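Local coordinates for CELL division control protein 6 (Pyrobaculum aerophilum, PDB 1FNN), which binds and probably hydrolyses ATP as an AAA+ protein of the Cdc6/Cdc18 family, and is thought to regulate DNA replication, at residues A[20-32]-A[186-200]. Sequence-based numbering, arbitrary orientation.
Sequences PHREQQLQQLDIL and YVIRFSPYTKDQIFD. With ADP (adenosine-5'-diphosphate), chain D.
His-21 NE2 donates to the anti lone pair of Asp-200 OD2 (2.6 Å), ring and carboxylate nearly coplanar, while Gln-197 CG rests over the imidazole centre. In the next residue, Arg-22, NH2 donates in plane to Ser-191 O (2.8 Å), NH1 donates back to His-21 O from above that carbonyl's plane, and NE is hydrogen-bonded to Thr-55 O. Over one face lies the Tyr-193 ring, nearly parallel at 21°, with CE2 3.4 Å from Arg-22 CZ, so three hydrogen bonds and an aromatic face together restrict the group's rotation. A bend at chi2 (-65°) brings it there from the N-cap of helix 23-38. In this AAA+ ATPase the contact links that helix, which precedes the P-loop strand 46-50, to edge strand 187-189 of the parallel sheet and to lid helix 195-209. The adenine lies against the loops ahead of the two helices: ADP N6 donates to Pro-20 O and to Tyr-193 OH, each at 3.0 Å. Toward the sheet, Gln-25 lays CG over the Phe-190 face and bends so that NE2 donates almost straight to Arg-189 O (3.0 Å). Beyond it, Ile-188 CD1 fits among Gln-28 CB, Leu-29 and Leu-32, whose CD2 meets Tyr-186 CD2.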
loop_
_atom_site.group_PDB
_atom_site.type_symbol
_atom_site.label_atom_id
_atom_site.label_comp_id
_atom_site.label_asym_id
_atom_site.label_seq_id
_atom_site.Cartn_x
_atom_site.Cartn_y
_atom_site.Cartn_z
ATOM N N PRO A 20 0.730 8.868 -9.805
ATOM C CA PRO A 20 0.659 8.077 -11.030
ATOM C C PRO A 20 -0.232 6.908 -10.753
ATOM O O PRO A 20 -0.199 6.308 -9.669
ATOM C CB PRO A 20 2.111 7.708 -11.335
ATOM C CG PRO A 20 2.828 7.830 -10.015
ATOM C CD PRO A 20 2.124 9.030 -9.357
ATOM N N HIS A 21 -1.063 6.532 -11.718
ATOM C CA HIS A 21 -1.970 5.392 -11.645
ATOM C C HIS A 21 -3.185 5.677 -10.792
ATOM O O HIS A 21 -4.014 4.780 -10.617
ATOM C CB HIS A 21 -1.223 4.084 -11.267
ATOM C CG HIS A 21 -0.076 3.900 -12.245
ATOM N ND1 HIS A 21 -0.230 3.598 -13.582
ATOM C CD2 HIS A 21 1.263 3.994 -12.012
ATOM C CE1 HIS A 21 0.971 3.514 -14.129
ATOM N NE2 HIS A 21 1.918 3.751 -13.201
ATOM N N ARG A 22 -3.371 6.917 -10.293
ATOM C CA ARG A 22 -4.588 7.223 -9.529
ATOM C C ARG A 22 -5.335 8.386 -10.163
ATOM O O ARG A 22 -6.221 9.001 -9.557
ATOM C CB ARG A 22 -4.276 7.562 -8.065
ATOM C CG ARG A 22 -3.808 6.349 -7.231
ATOM C CD ARG A 22 -4.953 5.385 -7.151
ATOM N NE ARG A 22 -4.857 4.079 -6.568
ATOM C CZ ARG A 22 -4.832 2.948 -7.277
ATOM N NH1 ARG A 22 -4.894 2.993 -8.598
ATOM N NH2 ARG A 22 -4.745 1.802 -6.628
ATOM N N GLU A 23 -5.002 8.686 -11.411
ATOM C CA GLU A 23 -5.650 9.761 -12.163
ATOM C C GLU A 23 -7.145 9.521 -12.277
ATOM O O GLU A 23 -7.934 10.450 -12.028
ATOM C CB GLU A 23 -5.074 9.966 -13.568
ATOM C CG GLU A 23 -3.637 10.456 -13.590
ATOM C CD GLU A 23 -2.589 9.359 -13.598
ATOM O OE1 GLU A 23 -2.905 8.168 -13.367
ATOM O OE2 GLU A 23 -1.410 9.688 -13.844
ATOM N N GLN A 24 -7.548 8.270 -12.439
ATOM C CA GLN A 24 -8.954 7.922 -12.567
ATOM C C GLN A 24 -9.732 8.104 -11.288
ATOM O O GLN A 24 -10.833 8.689 -11.284
ATOM C CB GLN A 24 -9.121 6.496 -13.122
ATOM C CG GLN A 24 -10.574 6.100 -13.315
ATOM C CD GLN A 24 -10.735 4.939 -14.287
ATOM O OE1 GLN A 24 -9.792 4.525 -14.969
ATOM N NE2 GLN A 24 -11.944 4.382 -14.370
ATOM N N GLN A 25 -9.184 7.626 -10.155
ATOM C CA GLN A 25 -9.863 7.782 -8.873
ATOM C C GLN A 25 -9.970 9.257 -8.440
ATOM O O GLN A 25 -10.994 9.675 -7.853
ATOM C CB GLN A 25 -9.090 7.040 -7.760
ATOM C CG GLN A 25 -9.178 5.504 -7.896
ATOM C CD GLN A 25 -8.240 4.916 -8.922
ATOM O OE1 GLN A 25 -7.489 5.593 -9.600
ATOM N NE2 GLN A 25 -8.251 3.576 -9.083
ATOM N N LEU A 26 -8.954 10.023 -8.768
ATOM C CA LEU A 26 -8.949 11.443 -8.408
ATOM C C LEU A 26 -9.973 12.225 -9.250
ATOM O O LEU A 26 -10.803 12.993 -8.751
ATOM C CB LEU A 26 -7.567 12.016 -8.610
ATOM C CG LEU A 26 -7.444 13.500 -8.166
ATOM C CD1 LEU A 26 -7.614 13.576 -6.652
ATOM C CD2 LEU A 26 -6.114 14.091 -8.605
ATOM N N GLN A 27 -10.033 11.843 -10.533
ATOM C CA GLN A 27 -11.052 12.363 -11.428
ATOM C C GLN A 27 -12.461 12.048 -10.933
ATOM O O GLN A 27 -13.328 12.950 -11.023
ATOM C CB GLN A 27 -10.871 11.922 -12.882
ATOM C CG GLN A 27 -12.041 12.421 -13.748
ATOM C CD GLN A 27 -12.079 11.802 -15.130
ATOM O OE1 GLN A 27 -12.769 10.795 -15.345
ATOM N NE2 GLN A 27 -11.342 12.409 -16.053
ATOM N N GLN A 28 -12.729 10.818 -10.512
ATOM C CA GLN A 28 -13.999 10.384 -9.999
ATOM C C GLN A 28 -14.414 11.196 -8.772
ATOM O O GLN A 28 -15.594 11.424 -8.476
ATOM C CB GLN A 28 -14.009 8.871 -9.638
ATOM C CG GLN A 28 -14.161 7.978 -10.887
ATOM C CD GLN A 28 -13.844 6.510 -10.572
ATOM O OE1 GLN A 28 -14.605 5.755 -9.975
ATOM N NE2 GLN A 28 -12.665 6.034 -10.972
ATOM N N LEU A 29 -13.442 11.394 -7.879
ATOM C CA LEU A 29 -13.627 12.186 -6.687
ATOM C C LEU A 29 -13.946 13.621 -7.105
ATOM O O LEU A 29 -14.788 14.273 -6.481
ATOM C CB LEU A 29 -12.374 12.193 -5.815
ATOM C CG LEU A 29 -12.300 11.206 -4.644
ATOM C CD1 LEU A 29 -11.007 11.452 -3.855
ATOM C CD2 LEU A 29 -13.496 11.301 -3.710
ATOM N N ASP A 30 -13.192 14.137 -8.060
ATOM C CA ASP A 30 -13.452 15.495 -8.545
ATOM C C ASP A 30 -14.882 15.659 -9.054
ATOM O O ASP A 30 -15.664 16.589 -8.767
ATOM C CB ASP A 30 -12.434 15.835 -9.632
ATOM C CG ASP A 30 -12.585 17.324 -9.975
ATOM O OD1 ASP A 30 -12.148 18.217 -9.249
ATOM O OD2 ASP A 30 -13.178 17.648 -11.016
ATOM N N ILE A 31 -15.311 14.651 -9.828
ATOM C CA ILE A 31 -16.664 14.625 -10.388
ATOM C C ILE A 31 -17.656 14.565 -9.255
ATOM O O ILE A 31 -18.662 15.299 -9.277
ATOM C CB ILE A 31 -16.816 13.435 -11.359
ATOM C CG1 ILE A 31 -16.080 13.746 -12.709
ATOM C CG2 ILE A 31 -18.281 13.108 -11.598
ATOM C CD1 ILE A 31 -15.900 12.415 -13.455
ATOM N N LEU A 32 -17.440 13.733 -8.206
ATOM C CA LEU A 32 -18.431 13.698 -7.157
ATOM C C LEU A 32 -18.464 15.017 -6.333
ATOM O O LEU A 32 -19.494 15.408 -5.784
ATOM C CB LEU A 32 -18.231 12.515 -6.199
ATOM C CG LEU A 32 -18.344 11.142 -6.922
ATOM C CD1 LEU A 32 -18.088 9.971 -5.983
ATOM C CD2 LEU A 32 -19.725 10.969 -7.555
ATOM N N TYR A 186 -21.844 5.266 -5.438
ATOM C CA TYR A 186 -20.822 6.307 -5.501
ATOM C C TYR A 186 -19.591 5.570 -4.936
ATOM O O TYR A 186 -19.206 5.851 -3.813
ATOM C CB TYR A 186 -21.168 7.602 -4.777
ATOM C CG TYR A 186 -22.444 8.265 -5.254
ATOM C CD1 TYR A 186 -23.586 8.321 -4.468
ATOM C CD2 TYR A 186 -22.493 8.841 -6.521
ATOM C CE1 TYR A 186 -24.755 8.935 -4.920
ATOM C CE2 TYR A 186 -23.640 9.457 -6.999
ATOM C CZ TYR A 186 -24.761 9.494 -6.185
ATOM O OH TYR A 186 -25.881 10.112 -6.684
ATOM N N VAL A 187 -19.134 4.507 -5.584
ATOM C CA VAL A 187 -18.049 3.689 -5.046
ATOM C C VAL A 187 -16.833 3.817 -5.926
ATOM O O VAL A 187 -16.919 3.636 -7.137
ATOM C CB VAL A 187 -18.383 2.193 -4.891
ATOM C CG1 VAL A 187 -17.128 1.377 -4.600
ATOM C CG2 VAL A 187 -19.408 1.990 -3.781
ATOM N N ILE A 188 -15.719 4.231 -5.315
ATOM C CA ILE A 188 -14.497 4.389 -6.108
ATOM C C ILE A 188 -13.515 3.312 -5.618
ATOM O O ILE A 188 -13.311 3.208 -4.394
ATOM C CB ILE A 188 -13.908 5.795 -5.883
ATOM C CG1 ILE A 188 -14.902 6.907 -6.282
ATOM C CG2 ILE A 188 -12.614 5.922 -6.693
ATOM C CD1 ILE A 188 -14.317 8.301 -5.947
ATOM N N ARG A 189 -13.032 2.484 -6.531
ATOM C CA ARG A 189 -12.236 1.328 -6.187
ATOM C C ARG A 189 -10.775 1.571 -6.519
ATOM O O ARG A 189 -10.447 2.212 -7.488
ATOM C CB ARG A 189 -12.682 0.064 -6.995
ATOM C CG ARG A 189 -14.146 -0.257 -6.655
ATOM C CD ARG A 189 -14.642 -1.611 -7.183
ATOM N NE ARG A 189 -16.011 -1.824 -6.712
ATOM C CZ ARG A 189 -16.306 -2.450 -5.579
ATOM N NH1 ARG A 189 -15.342 -2.927 -4.798
ATOM N NH2 ARG A 189 -17.578 -2.599 -5.229
ATOM N N PHE A 190 -9.916 1.148 -5.598
ATOM C CA PHE A 190 -8.473 1.340 -5.699
ATOM C C PHE A 190 -7.874 -0.087 -5.712
ATOM O O PHE A 190 -7.961 -0.746 -4.670
ATOM C CB PHE A 190 -7.973 2.051 -4.426
ATOM C CG PHE A 190 -8.496 3.464 -4.313
ATOM C CD1 PHE A 190 -9.851 3.733 -4.097
ATOM C CD2 PHE A 190 -7.585 4.508 -4.428
ATOM C CE1 PHE A 190 -10.277 5.066 -4.001
ATOM C CE2 PHE A 190 -8.001 5.827 -4.330
ATOM C CZ PHE A 190 -9.344 6.065 -4.122
ATOM N N SER A 191 -7.475 -0.541 -6.880
ATOM C CA SER A 191 -7.019 -1.947 -6.963
ATOM C C SER A 191 -5.543 -2.051 -6.608
ATOM O O SER A 191 -4.863 -1.033 -6.490
ATOM C CB SER A 191 -7.246 -2.417 -8.402
ATOM O OG SER A 191 -6.179 -1.833 -9.136
ATOM N N PRO A 192 -5.129 -3.232 -6.151
ATOM C CA PRO A 192 -3.753 -3.456 -5.728
ATOM C C PRO A 192 -2.858 -2.940 -6.842
ATOM O O PRO A 192 -3.234 -3.095 -8.013
ATOM C CB PRO A 192 -3.679 -4.974 -5.554
ATOM C CG PRO A 192 -5.099 -5.349 -5.203
ATOM C CD PRO A 192 -5.925 -4.504 -6.171
ATOM N N TYR A 193 -1.754 -2.267 -6.503
ATOM C CA TYR A 193 -0.899 -1.802 -7.582
ATOM C C TYR A 193 -0.133 -3.005 -8.190
ATOM O O TYR A 193 0.333 -3.881 -7.451
ATOM C CB TYR A 193 0.155 -0.819 -7.108
ATOM C CG TYR A 193 -0.407 0.528 -6.667
ATOM C CD1 TYR A 193 -0.448 0.919 -5.336
ATOM C CD2 TYR A 193 -0.893 1.410 -7.630
ATOM C CE1 TYR A 193 -0.958 2.162 -4.940
ATOM C CE2 TYR A 193 -1.404 2.646 -7.270
ATOM C CZ TYR A 193 -1.429 2.999 -5.926
ATOM O OH TYR A 193 -1.957 4.249 -5.624
ATOM N N THR A 194 0.130 -2.879 -9.475
ATOM C CA THR A 194 0.913 -3.919 -10.136
ATOM C C THR A 194 2.386 -3.582 -9.920
ATOM O O THR A 194 2.779 -2.491 -9.443
ATOM C CB THR A 194 0.634 -3.917 -11.648
ATOM O OG1 THR A 194 1.071 -2.638 -12.119
ATOM C CG2 THR A 194 -0.827 -4.099 -12.020
ATOM N N LYS A 195 3.224 -4.453 -10.493
ATOM C CA LYS A 195 4.654 -4.250 -10.344
ATOM C C LYS A 195 5.128 -3.015 -11.054
ATOM O O LYS A 195 6.074 -2.349 -10.584
ATOM C CB LYS A 195 5.412 -5.499 -10.849
ATOM C CG LYS A 195 5.145 -6.651 -9.894
ATOM C CD LYS A 195 5.704 -7.989 -10.462
ATOM C CE LYS A 195 5.554 -8.994 -9.314
ATOM N NZ LYS A 195 6.311 -10.261 -9.538
ATOM N N ASP A 196 4.659 -2.808 -12.285
ATOM C CA ASP A 196 5.079 -1.633 -13.020
ATOM C C ASP A 196 4.560 -0.357 -12.293
ATOM O O ASP A 196 5.294 0.613 -12.267
ATOM C CB ASP A 196 4.536 -1.686 -14.449
ATOM C CG ASP A 196 4.900 -3.083 -14.979
ATOM O OD1 ASP A 196 4.051 -3.999 -14.795
ATOM O OD2 ASP A 196 6.011 -3.165 -15.534
ATOM N N GLN A 197 3.373 -0.393 -11.735
ATOM C CA GLN A 197 2.847 0.824 -11.067
ATOM C C GLN A 197 3.649 1.103 -9.816
ATOM O O GLN A 197 3.960 2.271 -9.497
ATOM C CB GLN A 197 1.367 0.562 -10.748
ATOM C CG GLN A 197 0.541 0.464 -12.041
ATOM C CD GLN A 197 -0.863 0.016 -11.775
ATOM O OE1 GLN A 197 -1.265 -0.578 -10.760
ATOM N NE2 GLN A 197 -1.694 0.323 -12.770
ATOM N N ILE A 198 3.946 0.037 -9.034
ATOM C CA ILE A 198 4.852 0.211 -7.886
ATOM C C ILE A 198 6.165 0.837 -8.282
ATOM O O ILE A 198 6.679 1.804 -7.688
ATOM C CB ILE A 198 5.102 -1.105 -7.120
ATOM C CG1 ILE A 198 3.813 -1.560 -6.443
ATOM C CG2 ILE A 198 6.214 -0.914 -6.099
ATOM C CD1 ILE A 198 3.364 -0.658 -5.286
ATOM N N PHE A 199 6.794 0.340 -9.352
ATOM C CA PHE A 199 8.018 0.916 -9.855
ATOM C C PHE A 199 7.809 2.444 -10.103
ATOM O O PHE A 199 8.748 3.178 -9.777
ATOM C CB PHE A 199 8.449 0.254 -11.160
ATOM C CG PHE A 199 9.631 0.897 -11.804
ATOM C CD1 PHE A 199 10.913 0.549 -11.443
ATOM C CD2 PHE A 199 9.463 1.863 -12.788
ATOM C CE1 PHE A 199 12.009 1.128 -12.024
ATOM C CE2 PHE A 199 10.563 2.454 -13.380
ATOM C CZ PHE A 199 11.845 2.095 -13.007
ATOM N N ASP A 200 6.738 2.807 -10.787
ATOM C CA ASP A 200 6.613 4.261 -11.117
ATOM C C ASP A 200 6.519 5.101 -9.838
ATOM O O ASP A 200 7.018 6.212 -9.754
ATOM C CB ASP A 200 5.419 4.496 -12.004
ATOM C CG ASP A 200 5.480 3.843 -13.377
ATOM O OD1 ASP A 200 6.576 3.688 -13.938
ATOM O OD2 ASP A 200 4.396 3.495 -13.869
HETATM P PB ADP D . -4.240 3.689 1.827
HETATM O O1B ADP D . -5.150 4.629 2.608
HETATM O O2B ADP D . -4.833 3.168 0.645
HETATM O O3B ADP D . -3.983 2.648 2.817
HETATM P PA ADP D . -2.090 5.476 1.321
HETATM O O1A ADP D . -2.890 6.586 0.774
HETATM O O2A ADP D . -1.633 5.763 2.685
HETATM O O3A ADP D . -2.882 4.163 1.261
HETATM O "O5'" ADP D . -0.732 5.223 0.440
HETATM C "C5'" ADP D . 0.262 4.432 1.067
HETATM C "C4'" ADP D . 1.611 5.116 0.764
HETATM O "O4'" ADP D . 1.799 5.110 -0.633
HETATM C "C3'" ADP D . 1.688 6.580 1.178
HETATM O "O3'" ADP D . 3.035 6.872 1.509
HETATM C "C2'" ADP D . 1.198 7.227 -0.073
HETATM O "O2'" ADP D . 1.623 8.586 -0.186
HETATM C "C1'" ADP D . 1.914 6.387 -1.138
HETATM N N9 ADP D . 1.119 6.403 -2.304
HETATM C C8 ADP D . 0.011 5.632 -2.531
HETATM N N7 ADP D . -0.406 5.626 -3.762
HETATM C C5 ADP D . 0.502 6.461 -4.392
HETATM C C6 ADP D . 0.603 6.899 -5.722
HETATM N N6 ADP D . -0.279 6.527 -6.637
HETATM N N1 ADP D . 1.591 7.741 -6.038
HETATM C C2 ADP D . 2.429 8.127 -5.094
HETATM N N3 ADP D . 2.452 7.796 -3.804
HETATM C C4 ADP D . 1.433 6.941 -3.520
#